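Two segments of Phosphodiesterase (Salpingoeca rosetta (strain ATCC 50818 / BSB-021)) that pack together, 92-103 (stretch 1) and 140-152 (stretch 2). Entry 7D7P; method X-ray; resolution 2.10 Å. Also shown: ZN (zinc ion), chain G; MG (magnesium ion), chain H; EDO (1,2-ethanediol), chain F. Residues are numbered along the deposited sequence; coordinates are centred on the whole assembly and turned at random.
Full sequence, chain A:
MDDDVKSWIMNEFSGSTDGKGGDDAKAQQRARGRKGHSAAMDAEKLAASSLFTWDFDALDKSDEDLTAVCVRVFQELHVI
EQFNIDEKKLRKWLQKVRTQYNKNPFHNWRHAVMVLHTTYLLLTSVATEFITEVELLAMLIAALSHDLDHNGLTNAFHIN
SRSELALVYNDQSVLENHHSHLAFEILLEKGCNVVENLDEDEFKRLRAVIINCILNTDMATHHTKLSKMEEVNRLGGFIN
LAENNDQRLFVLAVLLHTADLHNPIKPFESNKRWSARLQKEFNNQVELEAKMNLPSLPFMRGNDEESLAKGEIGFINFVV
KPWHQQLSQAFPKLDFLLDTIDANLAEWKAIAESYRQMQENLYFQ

Stretch 1, residues 92-103: KWLQKVRTQYNK
Stretch 2 140-152: LIAALSHDLDHNG

Where two helices run in roughly the same direction but stand too far apart for backbone contact, large side chains must fill the gap, and polar groups can then fix the register beyond the helical part. In this phosphodiesterase, helix 92-99 and helix 140-145 illustrate the principle: their axes come no nearer than 11.2 Å, at 29° between N-to-C directions. Leu144 (chi1 -146°, chi2 p) lies at the apolar centre, its CD2 meeting Leu94 CD2 at 3.5 Å and Trp93 CH2 at 3.8 Å. Trp93 (chi1 t, chi2 79°) points toward the partner and spans the gap, placing CZ2 3.9 Å from Ile141 CG2. One turn on, Val97 (chi1 t) sets CG1 4.3 Å from Leu144 CG and 4.2 Å from Leu148 CD2; its CA lies 7.0 Å from that of Ser145. The indole nitrogen is satisfied through water 1, which accepts from Trp93 NE1 (3.0 Å) and donates to Ser145 OG (2.9 Å).

Beyond the helices the two stretches converge, with Tyr101 CA 4.9 Å from Asp149 CA. Tyr101 (phi/psi -86/149, chi1 m, chi2 87°) is suited to this boundary. Leu148 CA covers one ring face, 4.2 Å from the centroid, while the buried hydroxyl OH donates to Leu144 O (2.6 Å) and accepts from Asp147 N (3.1 Å), tying the side chain to two backbone positions of the other stretch. A type II turn from Asp147 to His150 follows, with Leu148 at -59/133 and Asp149 at 62/29; Asp149 N makes a weak bond to Gln100 O (3.0 Å).

At the polar edge, Asn102 (-103/161, chi1 m, chi2 -53°) uses its amide as a clamp: ND2 donates to His150 O (2.7 Å) and Asp149 OD1 (3.1 Å). Water 2 reinforces it, accepting from Asn102 N (2.8 Å) and donating to His150 O (2.9 Å).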

ATOM      1  N   LYS A  92       4.915 -42.865 -14.612  1.00 24.15           N
ATOM      2  CA  LYS A  92       5.654 -42.582 -15.839  1.00 24.41           C
ATOM      3  C   LYS A  92       5.366 -41.170 -16.338  1.00 24.36           C
ATOM      4  O   LYS A  92       6.275 -40.470 -16.799  1.00 20.83           O
ATOM      5  CB  LYS A  92       5.305 -43.617 -16.910  1.00 19.82           C
ATOM      6  CG  LYS A  92       6.111 -43.488 -18.194  1.00 33.45           C
ATOM      7  CD  LYS A  92       7.603 -43.645 -17.936  1.00 41.53           C
ATOM      8  CE  LYS A  92       7.929 -45.025 -17.380  1.00 43.39           C
ATOM      9  NZ  LYS A  92       9.356 -45.137 -16.963  1.00 48.03           N
ATOM     10  N   TRP A  93       4.108 -40.737 -16.249  1.00 19.98           N
ATOM     11  CA  TRP A  93       3.766 -39.361 -16.596  1.00 21.83           C
ATOM     12  C   TRP A  93       4.480 -38.370 -15.682  1.00 17.27           C
ATOM     13  O   TRP A  93       5.036 -37.370 -16.152  1.00 15.12           O
ATOM     14  CB  TRP A  93       2.249 -39.176 -16.531  1.00 19.09           C
ATOM     15  CG  TRP A  93       1.787 -37.754 -16.622  1.00 19.23           C
ATOM     16  CD1 TRP A  93       1.682 -36.995 -17.752  1.00 21.52           C
ATOM     17  CD2 TRP A  93       1.349 -36.922 -15.539  1.00 16.70           C
ATOM     18  NE1 TRP A  93       1.213 -35.742 -17.440  1.00 16.37           N
ATOM     19  CE2 TRP A  93       1.002 -35.671 -16.088  1.00 16.47           C
ATOM     20  CE3 TRP A  93       1.223 -37.114 -14.159  1.00 17.16           C
ATOM     21  CZ2 TRP A  93       0.534 -34.616 -15.304  1.00 18.03           C
ATOM     22  CZ3 TRP A  93       0.758 -36.064 -13.382  1.00 15.18           C
ATOM     23  CH2 TRP A  93       0.419 -34.833 -13.958  1.00 22.28           C
ATOM     24  N   LEU A  94       4.488 -38.642 -14.374  1.00 17.93           N
ATOM     25  CA  LEU A  94       5.204 -37.783 -13.433  1.00 22.53           C
ATOM     26  C   LEU A  94       6.673 -37.650 -13.810  1.00 18.80           C
ATOM     27  O   LEU A  94       7.231 -36.547 -13.791  1.00 16.87           O
ATOM     28  CB  LEU A  94       5.068 -38.335 -12.014  1.00 16.10           C
ATOM     29  CG  LEU A  94       3.737 -38.098 -11.307  1.00 25.48           C
ATOM     30  CD1 LEU A  94       3.720 -38.780  -9.946  1.00 17.57           C
ATOM     31  CD2 LEU A  94       3.493 -36.614 -11.164  1.00 20.37           C
ATOM     32  N   GLN A  95       7.317 -38.767 -14.153  1.00 18.34           N
ATOM     33  CA  GLN A  95       8.717 -38.724 -14.565  1.00 24.50           C
ATOM     34  C   GLN A  95       8.899 -37.885 -15.824  1.00 20.46           C
ATOM     35  O   GLN A  95       9.814 -37.058 -15.899  1.00 19.58           O
ATOM     36  CB  GLN A  95       9.234 -40.146 -14.786  1.00 26.22           C
ATOM     37  CG  GLN A  95      10.669 -40.219 -15.277  1.00 28.19           C
ATOM     38  CD  GLN A  95      11.131 -41.647 -15.505  1.00 35.84           C
ATOM     39  OE1 GLN A  95      10.388 -42.477 -16.031  1.00 38.49           O
ATOM     40  NE2 GLN A  95      12.358 -41.945 -15.094  1.00 43.83           N
ATOM     41  N   LYS A  96       8.034 -38.082 -16.822  1.00 20.08           N
ATOM     42  CA  LYS A  96       8.158 -37.317 -18.059  1.00 20.00           C
ATOM     43  C   LYS A  96       7.905 -35.831 -17.827  1.00 23.35           C
ATOM     44  O   LYS A  96       8.533 -34.991 -18.479  1.00 21.01           O
ATOM     45  CB  LYS A  96       7.200 -37.862 -19.117  1.00 19.30           C
ATOM     46  CG  LYS A  96       7.345 -37.207 -20.482  1.00 35.84           C
ATOM     47  CD  LYS A  96       8.719 -37.461 -21.086  1.00 39.14           C
ATOM     48  CE  LYS A  96       8.805 -36.930 -22.511  1.00 37.77           C
ATOM     49  NZ  LYS A  96      10.015 -37.432 -23.225  1.00 41.86           N
ATOM     50  N   VAL A  97       7.004 -35.487 -16.902  1.00 15.92           N
ATOM     51  CA  VAL A  97       6.793 -34.082 -16.555  1.00 21.71           C
ATOM     52  C   VAL A  97       8.075 -33.478 -15.995  1.00 17.32           C
ATOM     53  O   VAL A  97       8.489 -32.380 -16.386  1.00 15.58           O
ATOM     54  CB  VAL A  97       5.621 -33.937 -15.564  1.00 22.05           C
ATOM     55  CG1 VAL A  97       5.573 -32.521 -15.007  1.00 17.76           C
ATOM     56  CG2 VAL A  97       4.303 -34.278 -16.245  1.00 23.50           C
ATOM     57  N   ARG A  98       8.724 -34.186 -15.060  1.00 21.78           N
ATOM     58  CA  ARG A  98       9.922 -33.642 -14.429  1.00 24.32           C
ATOM     59  C   ARG A  98      11.060 -33.476 -15.429  1.00 21.16           C
ATOM     60  O   ARG A  98      11.811 -32.495 -15.367  1.00 24.04           O
ATOM     61  CB  ARG A  98      10.371 -34.526 -13.268  1.00 22.41           C
ATOM     62  CG  ARG A  98      11.353 -33.815 -12.343  1.00 36.37           C
ATOM     63  CD  ARG A  98      12.581 -34.637 -12.034  1.00 36.53           C
ATOM     64  NE  ARG A  98      12.222 -35.923 -11.463  1.00 49.56           N
ATOM     65  CZ  ARG A  98      12.538 -37.090 -12.008  1.00 59.93           C
ATOM     66  NH1 ARG A  98      13.228 -37.131 -13.142  1.00 45.81           N
ATOM     67  NH2 ARG A  98      12.161 -38.212 -11.417  1.00 62.76           N
ATOM     68  N   THR A  99      11.214 -34.429 -16.353  1.00 18.74           N
ATOM     69  CA  THR A  99      12.299 -34.337 -17.324  1.00 24.80           C
ATOM     70  C   THR A  99      12.084 -33.212 -18.326  1.00 23.99           C
ATOM     71  O   THR A  99      13.034 -32.827 -19.016  1.00 23.41           O
ATOM     72  CB  THR A  99      12.472 -35.661 -18.076  1.00 22.97           C
ATOM     73  OG1 THR A  99      11.253 -35.997 -18.750  1.00 33.20           O
ATOM     74  CG2 THR A  99      12.842 -36.779 -17.114  1.00 31.37           C
ATOM     75  N   GLN A 100      10.866 -32.683 -18.430  1.00 21.54           N
ATOM     76  CA  GLN A 100      10.594 -31.564 -19.322  1.00 21.12           C
ATOM     77  C   GLN A 100      10.677 -30.215 -18.621  1.00 19.71           C
ATOM     78  O   GLN A 100      10.562 -29.181 -19.285  1.00 16.81           O
ATOM     79  CB  GLN A 100       9.218 -31.724 -19.970  1.00 21.32           C
ATOM     80  CG  GLN A 100       9.140 -32.888 -20.942  1.00 29.18           C
ATOM     81  CD  GLN A 100       9.792 -32.581 -22.273  1.00 40.17           C
ATOM     82  OE1 GLN A 100      10.487 -33.421 -22.844  1.00 41.39           O
ATOM     83  NE2 GLN A 100       9.569 -31.373 -22.778  1.00 32.75           N
ATOM     84  N   TYR A 101      10.861 -30.199 -17.308  1.00 16.26           N
ATOM     85  CA  TYR A 101      11.234 -28.979 -16.618  1.00 18.16           C
ATOM     86  C   TYR A 101      12.748 -28.827 -16.667  1.00 20.64           C
ATOM     87  O   TYR A 101      13.489 -29.813 -16.711  1.00 22.20           O
ATOM     88  CB  TYR A 101      10.737 -28.987 -15.171  1.00 20.71           C
ATOM     89  CG  TYR A 101       9.300 -28.528 -15.040  1.00 11.96           C
ATOM     90  CD1 TYR A 101       8.251 -29.424 -15.179  1.00 17.33           C
ATOM     91  CD2 TYR A 101       8.995 -27.194 -14.798  1.00 12.64           C
ATOM     92  CE1 TYR A 101       6.933 -29.009 -15.072  1.00 15.81           C
ATOM     93  CE2 TYR A 101       7.681 -26.767 -14.688  1.00 19.74           C
ATOM     94  CZ  TYR A 101       6.654 -27.679 -14.826  1.00 19.49           C
ATOM     95  OH  TYR A 101       5.345 -27.264 -14.720  1.00 17.46           O
ATOM     96  N   ASN A 102      13.200 -27.580 -16.685  1.00 17.21           N
ATOM     97  CA  ASN A 102      14.617 -27.264 -16.753  1.00 21.73           C
ATOM     98  C   ASN A 102      15.134 -26.839 -15.384  1.00 24.89           C
ATOM     99  O   ASN A 102      14.367 -26.478 -14.486  1.00 22.71           O
ATOM    100  CB  ASN A 102      14.865 -26.168 -17.792  1.00 18.87           C
ATOM    101  CG  ASN A 102      14.411 -26.577 -19.180  1.00 23.11           C
ATOM    102  OD1 ASN A 102      14.797 -27.632 -19.681  1.00 22.21           O
ATOM    103  ND2 ASN A 102      13.571 -25.753 -19.800  1.00 16.79           N
ATOM    104  N   LYS A 103      16.458 -26.898 -15.230  1.00 27.41           N
ATOM    105  CA  LYS A 103      17.105 -26.634 -13.945  1.00 25.64           C
ATOM    106  C   LYS A 103      17.276 -25.129 -13.716  1.00 28.05           C
ATOM    107  O   LYS A 103      18.379 -24.607 -13.554  1.00 31.73           O
ATOM    108  CB  LYS A 103      18.443 -27.360 -13.876  1.00 31.86           C
ATOM    109  N   LEU A 140      -5.272 -30.793 -11.236  1.00 17.39           N
ATOM    110  CA  LEU A 140      -4.013 -31.406 -10.818  1.00 17.00           C
ATOM    111  C   LEU A 140      -3.019 -31.470 -11.972  1.00 18.10           C
ATOM    112  O   LEU A 140      -1.832 -31.178 -11.792  1.00 14.67           O
ATOM    113  CB  LEU A 140      -4.268 -32.806 -10.255  1.00 15.46           C
ATOM    114  CG  LEU A 140      -5.214 -32.921  -9.057  1.00 19.26           C
ATOM    115  CD1 LEU A 140      -5.181 -34.333  -8.472  1.00 19.66           C
ATOM    116  CD2 LEU A 140      -4.876 -31.889  -7.995  1.00 12.51           C
ATOM    117  N   ILE A 141      -3.487 -31.854 -13.163  1.00 16.09           N
ATOM    118  CA  ILE A 141      -2.604 -31.922 -14.325  1.00 16.46           C
ATOM    119  C   ILE A 141      -2.142 -30.527 -14.728  1.00 13.72           C
ATOM    120  O   ILE A 141      -0.959 -30.311 -15.018  1.00 19.04           O
ATOM    121  CB  ILE A 141      -3.311 -32.642 -15.489  1.00 15.19           C
ATOM    122  CG1 ILE A 141      -3.623 -34.092 -15.113  1.00 14.63           C
ATOM    123  CG2 ILE A 141      -2.465 -32.579 -16.755  1.00 17.11           C
ATOM    124  CD1 ILE A 141      -4.501 -34.810 -16.122  1.00 16.22           C
ATOM    125  N   ALA A 142      -3.062 -29.559 -14.747  1.00 14.75           N
ATOM    126  CA  ALA A 142      -2.707 -28.206 -15.162  1.00 15.98           C
ATOM    127  C   ALA A 142      -1.677 -27.587 -14.226  1.00 15.70           C
ATOM    128  O   ALA A 142      -0.738 -26.922 -14.680  1.00 17.28           O
ATOM    129  CB  ALA A 142      -3.959 -27.332 -15.228  1.00 10.83           C
ATOM    130  N   ALA A 143      -1.837 -27.790 -12.914  1.00 18.54           N
ATOM    131  CA  ALA A 143      -0.921 -27.185 -11.950  1.00 20.20           C
ATOM    132  C   ALA A 143       0.497 -27.717 -12.122  1.00 16.91           C
ATOM    133  O   ALA A 143       1.468 -26.952 -12.066  1.00 14.06           O
ATOM    134  CB  ALA A 143      -1.416 -27.435 -10.525  1.00 13.51           C
ATOM    135  N   LEU A 144       0.636 -29.025 -12.332  1.00 12.61           N
ATOM    136  CA  LEU A 144       1.965 -29.611 -12.481  1.00 15.22           C
ATOM    137  C   LEU A 144       2.584 -29.276 -13.832  1.00 13.67           C
ATOM    138  O   LEU A 144       3.814 -29.240 -13.956  1.00 14.17           O
ATOM    139  CB  LEU A 144       1.883 -31.125 -12.298  1.00 12.60           C
ATOM    140  CG  LEU A 144       3.054 -31.855 -11.645  1.00 23.56           C
ATOM    141  CD1 LEU A 144       3.592 -31.105 -10.439  1.00 20.46           C
ATOM    142  CD2 LEU A 144       2.592 -33.239 -11.245  1.00 28.24           C
ATOM    143  N   SER A 145       1.758 -29.015 -14.842  1.00 11.23           N
ATOM    144  CA  SER A 145       2.211 -28.787 -16.207  1.00 13.42           C
ATOM    145  C   SER A 145       2.303 -27.312 -16.575  1.00 15.21           C
ATOM    146  O   SER A 145       2.676 -26.996 -17.709  1.00 15.54           O
ATOM    147  CB  SER A 145       1.262 -29.486 -17.190  1.00 15.21           C
ATOM    148  OG  SER A 145       1.151 -30.872 -16.916  1.00 20.72           O
ATOM    149  N   HIS A 146       1.982 -26.404 -15.651  1.00 16.15           N
ATOM    150  CA  HIS A 146       1.710 -25.020 -16.031  1.00 16.43           C
ATOM    151  C   HIS A 146       2.953 -24.251 -16.468  1.00 16.53           C
ATOM    152  O   HIS A 146       2.812 -23.196 -17.092  1.00 19.28           O
ATOM    153  CB  HIS A 146       1.031 -24.283 -14.877  1.00 17.93           C
ATOM    154  CG  HIS A 146       1.985 -23.763 -13.851  1.00 21.08           C
ATOM    155  ND1 HIS A 146       2.538 -24.565 -12.876  1.00 19.43           N
ATOM    156  CD2 HIS A 146       2.494 -22.524 -13.653  1.00 15.75           C
ATOM    157  CE1 HIS A 146       3.342 -23.841 -12.119  1.00 18.08           C
ATOM    158  NE2 HIS A 146       3.332 -22.600 -12.569  1.00 16.54           N
ATOM    159  N   ASP A 147       4.157 -24.739 -16.158  1.00 13.44           N
ATOM    160  CA  ASP A 147       5.382 -24.030 -16.511  1.00 14.81           C
ATOM    161  C   ASP A 147       6.360 -24.932 -17.257  1.00 15.01           C
ATOM    162  O   ASP A 147       7.574 -24.755 -17.146  1.00 13.74           O
ATOM    163  CB  ASP A 147       6.053 -23.441 -15.270  1.00 14.67           C
ATOM    164  CG  ASP A 147       5.693 -21.984 -15.044  1.00 16.73           C
ATOM    165  OD1 ASP A 147       5.261 -21.314 -16.005  1.00 14.86           O
ATOM    166  OD2 ASP A 147       5.848 -21.506 -13.900  1.00 17.05           O
ATOM    167  N   LEU A 148       5.845 -25.894 -18.023  1.00 16.12           N
ATOM    168  CA  LEU A 148       6.698 -26.872 -18.691  1.00 21.77           C
ATOM    169  C   LEU A 148       7.692 -26.200 -19.634  1.00 18.97           C
ATOM    170  O   LEU A 148       7.322 -25.332 -20.432  1.00 17.36           O
ATOM    171  CB  LEU A 148       5.840 -27.869 -19.468  1.00 18.75           C
ATOM    172  CG  LEU A 148       5.227 -29.030 -18.684  1.00 17.66           C
ATOM    173  CD1 LEU A 148       4.054 -29.602 -19.457  1.00 10.70           C
ATOM    174  CD2 LEU A 148       6.268 -30.105 -18.416  1.00 14.43           C
ATOM    175  N   ASP A 149       8.959 -26.615 -19.534  1.00 11.83           N
ATOM    176  CA  ASP A 149      10.036 -26.160 -20.419  1.00 20.96           C
ATOM    177  C   ASP A 149      10.280 -24.656 -20.308  1.00 21.50           C
ATOM    178  O   ASP A 149      10.720 -24.013 -21.263  1.00 23.31           O
ATOM    179  CB  ASP A 149       9.768 -26.560 -21.874  1.00 19.52           C
ATOM    180  CG  ASP A 149      11.007 -26.463 -22.748  1.00 22.51           C
ATOM    181  OD1 ASP A 149      12.109 -26.808 -22.270  1.00 25.31           O
ATOM    182  OD2 ASP A 149      10.876 -26.035 -23.916  1.00 22.71           O
ATOM    183  N   HIS A 150       9.996 -24.082 -19.141  1.00 23.09           N
ATOM    184  CA  HIS A 150      10.426 -22.720 -18.857  1.00 19.22           C
ATOM    185  C   HIS A 150      11.949 -22.651 -18.867  1.00 24.07           C
ATOM    186  O   HIS A 150      12.629 -23.597 -18.456  1.00 18.75           O
ATOM    187  CB  HIS A 150       9.876 -22.282 -17.496  1.00 22.51           C
ATOM    188  CG  HIS A 150       9.629 -20.810 -17.378  1.00 24.10           C
ATOM    189  ND1 HIS A 150      10.649 -19.891 -17.264  1.00 16.31           N
ATOM    190  CD2 HIS A 150       8.476 -20.101 -17.328  1.00 16.65           C
ATOM    191  CE1 HIS A 150      10.136 -18.677 -17.163  1.00 22.11           C
ATOM    192  NE2 HIS A 150       8.820 -18.776 -17.199  1.00 20.79           N
ATOM    193  N   ASN A 151      12.494 -21.532 -19.353  1.00 25.95           N
ATOM    194  CA  ASN A 151      13.940 -21.323 -19.377  1.00 21.95           C
ATOM    195  C   ASN A 151      14.365 -20.091 -18.585  1.00 25.48           C
ATOM    196  O   ASN A 151      15.453 -19.557 -18.819  1.00 21.98           O
ATOM    197  CB  ASN A 151      14.456 -21.216 -20.814  1.00 29.45           C
ATOM    198  CG  ASN A 151      14.503 -22.555 -21.518  1.00 34.41           C
ATOM    199  OD1 ASN A 151      15.017 -23.533 -20.977  1.00 41.50           O
ATOM    200  ND2 ASN A 151      13.968 -22.607 -22.733  1.00 46.06           N
ATOM    201  N   GLY A 152      13.534 -19.630 -17.653  1.00 18.47           N
ATOM    202  CA  GLY A 152      13.899 -18.485 -16.844  1.00 19.93           C
ATOM    203  C   GLY A 152      13.830 -17.152 -17.551  1.00 24.31           C
ATOM    204  O   GLY A 152      14.412 -16.176 -17.071  1.00 20.10           O
TER
HETATM  205 ZN    ZN G 806       4.493 -20.746 -12.346  1.00 22.94          ZN
HETATM  206 MG    MG H 807       4.279 -19.386 -16.034  1.00 21.78          MG
HETATM  207  C1  EDO F 805      11.839 -18.925 -21.432  1.00 30.03           C
HETATM  208  O1  EDO F 805      11.160 -19.103 -20.183  1.00 25.93           O
HETATM  209  C2  EDO F 805      11.551 -20.094 -22.367  1.00 34.27           C
HETATM  210  O2  EDO F 805      12.433 -20.022 -23.493  1.00 39.32           O
HETATM  211  O   HOH W   1       1.116 -33.075 -18.801  1.00 15.79           O
HETATM  212  O   HOH W   2      11.436 -25.460 -16.577  1.00 21.41           O
HETATM  213  O   HOH W   3      13.634 -29.522 -21.617  1.00 39.01           O
HETATM  214  O   HOH W   4       2.439 -20.394 -16.784  1.00 17.33           O
HETATM  215  O   HOH W   5       5.963 -18.298 -14.983  1.00 16.88           O
HETATM  216  O   HOH W   6       3.383 -19.504 -14.198  1.00 18.11           O
HETATM  217  O   HOH W   7       5.702 -18.712 -12.116  1.00 18.64           O
HETATM  218  O   HOH W   8       5.194 -18.882 -17.787  1.00 13.90           O